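Local structure of PGRP-Hd - Peptidoglycan recognition protein homologue (Alvinella pompejana, 3EP1) at residues P7-Q19 and V63-D77. The protein probably recognises bacterial peptidoglycan as an innate immune protein of a heat-tolerant worm, on a fold related to N-acetylmuramoyl-L-alanine amidases. Sequence-based numbering, arbitrary orientation.
Sequences PRQQWAAIEPRRQ and VKALQDADFKEGNDD
Val63 CG1 sits on one face of the Trp11 indole, 3.5 Å from the centroid of its six-membered ring and 13° off the ring normal, a CH-pi contact; Arg8 O and Ala13 CB lie toward the rim of the opposite face. Phe71 CD1 lies over the centre of the Arg17 guanidinium, with the planes inclined by 58°. Ala13 CB also covers one face of the Arg8 guanidinium, toward its rim, and Ile14 O and Asp77 OD1 stand at its edge; the salt bridge from Arg8 NH1 to Asp77 OD2 (2.8 Å) uses the syn lone pair, with OD2 tilted out of the guanidinium plane.

Gln67, CG anti to the backbone N (chi1 -177°) and extended beyond, brings its amide to the loop backbone: OE1 accepts from Ile14 N at 3.2 Å, almost straight, and NE2 donates to Ile14 O at 2.9 Å. Gln67 NE2 also donates to Asp77 OD1 (2.9 Å), which lies in the plane of the Gln67 amide. A leucine here would probably leave Ile14 N without this acceptor and Asp77 OD1 short of one donor, the carboxylate relying more on Arg8. Farther along, Arg17 N donates to Asp76 O at 2.8 Å, and Arg17 NH1 to Phe71 O at 3.2 Å, beside the Schellman motif at Gly74.

Thus loop 7-19, preceding strand 26-33, runs along helix 59-72 and its C-terminal exit; bonds from Trp11 NE1 to Glu92 O and from Arg8 NH1 to Gly93 O tie it to strand 90-92 at the sheet's margin and the residue that follows.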
loop_
_atom_site.group_PDB
_atom_site.type_symbol
_atom_site.label_atom_id
_atom_site.label_comp_id
_atom_site.label_asym_id
_atom_site.label_seq_id
_atom_site.Cartn_x
_atom_site.Cartn_y
_atom_site.Cartn_z
ATOM N N PRO A 7 -12.854 2.537 4.933
ATOM C CA PRO A 7 -13.621 3.091 3.813
ATOM C C PRO A 7 -14.685 4.096 4.241
ATOM O O PRO A 7 -15.135 4.084 5.386
ATOM C CB PRO A 7 -14.216 1.846 3.172
ATOM C CG PRO A 7 -14.526 1.008 4.374
ATOM C CD PRO A 7 -13.276 1.152 5.215
ATOM N N ARG A 8 -15.078 4.956 3.301
ATOM C CA ARG A 8 -16.085 5.993 3.529
ATOM C C ARG A 8 -17.333 5.444 4.207
ATOM O O ARG A 8 -17.821 6.008 5.185
ATOM C CB ARG A 8 -16.514 6.636 2.205
ATOM C CG ARG A 8 -15.450 7.446 1.495
ATOM C CD ARG A 8 -15.963 7.942 0.146
ATOM N NE ARG A 8 -17.050 8.910 0.281
ATOM C CZ ARG A 8 -16.877 10.196 0.567
ATOM N NH1 ARG A 8 -15.656 10.676 0.748
ATOM N NH2 ARG A 8 -17.921 11.005 0.666
ATOM N N GLN A 9 -17.849 4.345 3.675
ATOM C CA GLN A 9 -19.055 3.750 4.224
ATOM C C GLN A 9 -18.932 3.257 5.667
ATOM O O GLN A 9 -19.941 3.130 6.358
ATOM C CB GLN A 9 -19.544 2.609 3.330
ATOM C CG GLN A 9 -20.769 1.927 3.892
ATOM C CD GLN A 9 -21.605 1.193 2.855
ATOM O OE1 GLN A 9 -22.713 0.743 3.158
ATOM N NE2 GLN A 9 -21.086 1.069 1.632
ATOM N N GLN A 10 -17.717 2.989 6.131
ATOM C CA GLN A 10 -17.551 2.509 7.501
ATOM C C GLN A 10 -17.797 3.648 8.484
ATOM O O GLN A 10 -18.160 3.402 9.633
ATOM C CB GLN A 10 -16.159 1.895 7.711
ATOM C CG GLN A 10 -16.122 0.761 8.745
ATOM C CD GLN A 10 -15.069 -0.307 8.424
ATOM O OE1 GLN A 10 -15.114 -0.957 7.377
ATOM N NE2 GLN A 10 -14.123 -0.494 9.337
ATOM N N TRP A 11 -17.596 4.893 8.054
ATOM C CA TRP A 11 -17.883 6.005 8.954
ATOM C C TRP A 11 -19.169 6.726 8.553
ATOM O O TRP A 11 -19.397 7.862 8.951
ATOM C CB TRP A 11 -16.711 7.004 9.072
ATOM C CG TRP A 11 -16.107 7.547 7.805
ATOM C CD1 TRP A 11 -15.094 6.992 7.076
ATOM C CD2 TRP A 11 -16.435 8.783 7.157
ATOM N NE1 TRP A 11 -14.762 7.808 6.020
ATOM C CE2 TRP A 11 -15.569 8.913 6.043
ATOM C CE3 TRP A 11 -17.372 9.792 7.408
ATOM C CZ2 TRP A 11 -15.615 10.014 5.180
ATOM C CZ3 TRP A 11 -17.420 10.889 6.548
ATOM C CH2 TRP A 11 -16.545 10.991 5.449
ATOM N N ALA A 12 -20.009 6.033 7.782
ATOM C CA ALA A 12 -21.301 6.548 7.303
ATOM C C ALA A 12 -21.209 7.826 6.483
ATOM O O ALA A 12 -21.989 8.750 6.678
ATOM C CB ALA A 12 -22.239 6.771 8.475
ATOM N N ALA A 13 -20.267 7.871 5.551
ATOM C CA ALA A 13 -20.088 9.055 4.728
ATOM C C ALA A 13 -21.231 9.268 3.743
ATOM O O ALA A 13 -21.799 8.312 3.224
ATOM C CB ALA A 13 -18.763 8.960 3.970
ATOM N N ILE A 14 -21.573 10.531 3.507
ATOM C CA ILE A 14 -22.605 10.880 2.540
ATOM C C ILE A 14 -21.846 11.069 1.222
ATOM O O ILE A 14 -20.716 11.547 1.224
ATOM C CB ILE A 14 -23.311 12.198 2.927
ATOM C CG1 ILE A 14 -24.105 12.004 4.220
ATOM C CG2 ILE A 14 -24.229 12.653 1.801
ATOM C CD1 ILE A 14 -24.761 13.265 4.720
ATOM N N GLU A 15 -22.448 10.690 0.100
ATOM C CA GLU A 15 -21.771 10.829 -1.180
ATOM C C GLU A 15 -21.344 12.271 -1.442
ATOM O O GLU A 15 -21.948 13.217 -0.945
ATOM C CB GLU A 15 -22.663 10.336 -2.323
ATOM C CG GLU A 15 -23.894 11.178 -2.551
ATOM C CD GLU A 15 -24.708 10.710 -3.740
ATOM O OE1 GLU A 15 -25.722 11.364 -4.043
ATOM O OE2 GLU A 15 -24.343 9.690 -4.364
ATOM N N PRO A 16 -20.284 12.451 -2.235
ATOM C CA PRO A 16 -19.776 13.787 -2.556
ATOM C C PRO A 16 -20.786 14.553 -3.409
ATOM O O PRO A 16 -21.536 13.947 -4.175
ATOM C CB PRO A 16 -18.500 13.495 -3.354
ATOM C CG PRO A 16 -18.177 12.059 -3.044
ATOM C CD PRO A 16 -19.525 11.422 -2.960
ATOM N N ARG A 17 -20.814 15.872 -3.272
ATOM C CA ARG A 17 -21.712 16.659 -4.105
ATOM C C ARG A 17 -21.254 16.421 -5.538
ATOM O O ARG A 17 -22.061 16.135 -6.424
ATOM C CB ARG A 17 -21.598 18.137 -3.764
ATOM C CG ARG A 17 -22.330 18.509 -2.510
ATOM C CD ARG A 17 -22.109 19.958 -2.147
ATOM N NE ARG A 17 -23.061 20.376 -1.119
ATOM C CZ ARG A 17 -22.811 21.291 -0.191
ATOM N NH1 ARG A 17 -21.630 21.890 -0.152
ATOM N NH2 ARG A 17 -23.745 21.597 0.701
ATOM N N ARG A 18 -19.942 16.529 -5.741
ATOM C CA ARG A 18 -19.307 16.319 -7.039
ATOM C C ARG A 18 -17.916 15.730 -6.794
ATOM O O ARG A 18 -17.257 16.058 -5.809
ATOM C CB ARG A 18 -19.193 17.649 -7.801
ATOM C CG ARG A 18 -18.335 18.688 -7.104
ATOM C CD ARG A 18 -18.684 20.135 -7.510
ATOM N NE ARG A 18 -20.086 20.455 -7.236
ATOM C CZ ARG A 18 -20.551 21.671 -6.949
ATOM N NH1 ARG A 18 -19.724 22.712 -6.892
ATOM N NH2 ARG A 18 -21.851 21.841 -6.715
ATOM N N GLN A 19 -17.477 14.856 -7.688
ATOM C CA GLN A 19 -16.176 14.220 -7.556
ATOM C C GLN A 19 -15.295 14.557 -8.752
ATOM O O GLN A 19 -15.579 14.146 -9.875
ATOM C CB GLN A 19 -16.357 12.705 -7.441
ATOM C CG GLN A 19 -15.063 11.924 -7.448
ATOM C CD GLN A 19 -15.284 10.430 -7.300
ATOM O OE1 GLN A 19 -15.828 9.971 -6.294
ATOM N NE2 GLN A 19 -14.863 9.662 -8.302
ATOM N N VAL A 63 -14.848 11.997 12.173
ATOM C CA VAL A 63 -14.657 12.096 10.737
ATOM C C VAL A 63 -15.983 12.506 10.104
ATOM O O VAL A 63 -16.031 13.377 9.239
ATOM C CB VAL A 63 -14.168 10.756 10.138
ATOM C CG1 VAL A 63 -14.063 10.864 8.642
ATOM C CG2 VAL A 63 -12.810 10.395 10.717
ATOM N N LYS A 64 -17.064 11.879 10.548
ATOM C CA LYS A 64 -18.388 12.209 10.027
ATOM C C LYS A 64 -18.687 13.681 10.313
ATOM O O LYS A 64 -19.168 14.408 9.452
ATOM C CB LYS A 64 -19.439 11.333 10.697
ATOM C CG LYS A 64 -20.877 11.706 10.381
ATOM C CD LYS A 64 -21.310 11.253 9.008
ATOM C CE LYS A 64 -22.836 11.208 8.942
ATOM N NZ LYS A 64 -23.342 10.623 7.686
ATOM N N ALA A 65 -18.396 14.106 11.536
ATOM C CA ALA A 65 -18.618 15.486 11.951
ATOM C C ALA A 65 -17.850 16.470 11.074
ATOM O O ALA A 65 -18.332 17.557 10.777
ATOM C CB ALA A 65 -18.197 15.665 13.408
ATOM N N LEU A 66 -16.639 16.093 10.678
ATOM C CA LEU A 66 -15.827 16.962 9.843
ATOM C C LEU A 66 -16.493 17.099 8.490
ATOM O O LEU A 66 -16.615 18.201 7.955
ATOM C CB LEU A 66 -14.412 16.388 9.684
ATOM C CG LEU A 66 -13.492 16.508 10.905
ATOM C CD1 LEU A 66 -12.250 15.634 10.721
ATOM C CD2 LEU A 66 -13.104 17.967 11.097
ATOM N N GLN A 67 -16.939 15.978 7.933
ATOM C CA GLN A 67 -17.590 16.039 6.638
ATOM C C GLN A 67 -18.740 17.035 6.725
ATOM O O GLN A 67 -18.818 17.961 5.927
ATOM C CB GLN A 67 -18.121 14.667 6.212
ATOM C CG GLN A 67 -18.753 14.691 4.832
ATOM C CD GLN A 67 -19.382 13.382 4.439
ATOM O OE1 GLN A 67 -20.161 12.806 5.195
ATOM N NE2 GLN A 67 -19.062 12.906 3.242
ATOM N N ASP A 68 -19.616 16.855 7.707
ATOM C CA ASP A 68 -20.755 17.753 7.883
ATOM C C ASP A 68 -20.334 19.222 7.880
ATOM O O ASP A 68 -20.967 20.066 7.235
ATOM C CB ASP A 68 -21.470 17.447 9.199
ATOM C CG ASP A 68 -22.229 16.143 9.158
ATOM O OD1 ASP A 68 -22.675 15.693 10.235
ATOM O OD2 ASP A 68 -22.383 15.569 8.058
ATOM N N ALA A 69 -19.263 19.511 8.612
ATOM C CA ALA A 69 -18.735 20.862 8.716
ATOM C C ALA A 69 -18.249 21.355 7.361
ATOM O O ALA A 69 -18.430 22.521 7.009
ATOM C CB ALA A 69 -17.589 20.900 9.724
ATOM N N ASP A 70 -17.636 20.463 6.593
ATOM C CA ASP A 70 -17.130 20.851 5.291
ATOM C C ASP A 70 -18.262 21.131 4.307
ATOM O O ASP A 70 -18.173 22.068 3.520
ATOM C CB ASP A 70 -16.174 19.775 4.769
ATOM C CG ASP A 70 -14.917 19.650 5.634
ATOM O OD1 ASP A 70 -14.048 18.814 5.330
ATOM O OD2 ASP A 70 -14.799 20.395 6.626
ATOM N N PHE A 71 -19.321 20.329 4.350
ATOM C CA PHE A 71 -20.458 20.559 3.469
ATOM C C PHE A 71 -21.037 21.942 3.778
ATOM O O PHE A 71 -21.232 22.751 2.879
ATOM C CB PHE A 71 -21.551 19.500 3.678
ATOM C CG PHE A 71 -21.294 18.200 2.966
ATOM C CD1 PHE A 71 -20.878 18.188 1.640
ATOM C CD2 PHE A 71 -21.522 16.990 3.602
ATOM C CE1 PHE A 71 -20.698 16.988 0.957
ATOM C CE2 PHE A 71 -21.345 15.789 2.927
ATOM C CZ PHE A 71 -20.934 15.788 1.602
ATOM N N LYS A 72 -21.288 22.209 5.057
ATOM C CA LYS A 72 -21.852 23.491 5.483
ATOM C C LYS A 72 -21.100 24.695 4.937
ATOM O O LYS A 72 -21.703 25.718 4.621
ATOM C CB LYS A 72 -21.882 23.590 7.005
ATOM C CG LYS A 72 -22.963 22.772 7.678
ATOM C CD LYS A 72 -23.004 23.099 9.166
ATOM C CE LYS A 72 -21.744 22.619 9.912
ATOM N NZ LYS A 72 -21.797 21.165 10.313
ATOM N N GLU A 73 -19.781 24.573 4.832
ATOM C CA GLU A 73 -18.964 25.668 4.328
ATOM C C GLU A 73 -18.938 25.755 2.809
ATOM O O GLU A 73 -18.289 26.636 2.254
ATOM C CB GLU A 73 -17.538 25.540 4.855
ATOM C CG GLU A 73 -17.424 25.704 6.356
ATOM C CD GLU A 73 -16.006 25.497 6.843
ATOM O OE1 GLU A 73 -15.100 26.206 6.344
ATOM O OE2 GLU A 73 -15.798 24.620 7.715
ATOM N N GLY A 74 -19.627 24.836 2.139
ATOM C CA GLY A 74 -19.668 24.864 0.687
ATOM C C GLY A 74 -18.740 23.924 -0.071
ATOM O O GLY A 74 -18.699 23.967 -1.300
ATOM N N ASN A 75 -17.989 23.082 0.635
ATOM C CA ASN A 75 -17.090 22.147 -0.035
ATOM C C ASN A 75 -17.869 20.993 -0.668
ATOM O O ASN A 75 -18.988 20.679 -0.246
ATOM C CB ASN A 75 -16.050 21.596 0.952
ATOM C CG ASN A 75 -15.094 22.666 1.454
ATOM O OD1 ASN A 75 -14.430 23.330 0.666
ATOM N ND2 ASN A 75 -15.024 22.837 2.766
ATOM N N ASP A 76 -17.274 20.366 -1.678
ATOM C CA ASP A 76 -17.894 19.243 -2.375
ATOM C C ASP A 76 -17.915 17.955 -1.549
ATOM O O ASP A 76 -18.566 16.988 -1.936
ATOM C CB ASP A 76 -17.145 18.934 -3.681
ATOM C CG ASP A 76 -17.237 20.053 -4.697
ATOM O OD1 ASP A 76 -18.235 20.798 -4.669
ATOM O OD2 ASP A 76 -16.320 20.165 -5.538
ATOM N N ASP A 77 -17.193 17.945 -0.430
ATOM C CA ASP A 77 -17.090 16.761 0.419
ATOM C C ASP A 77 -16.083 17.079 1.518
ATOM O O ASP A 77 -15.564 18.190 1.571
ATOM C CB ASP A 77 -16.598 15.583 -0.439
ATOM C CG ASP A 77 -16.550 14.262 0.315
ATOM O OD1 ASP A 77 -17.227 14.114 1.350
ATOM O OD2 ASP A 77 -15.834 13.358 -0.158
#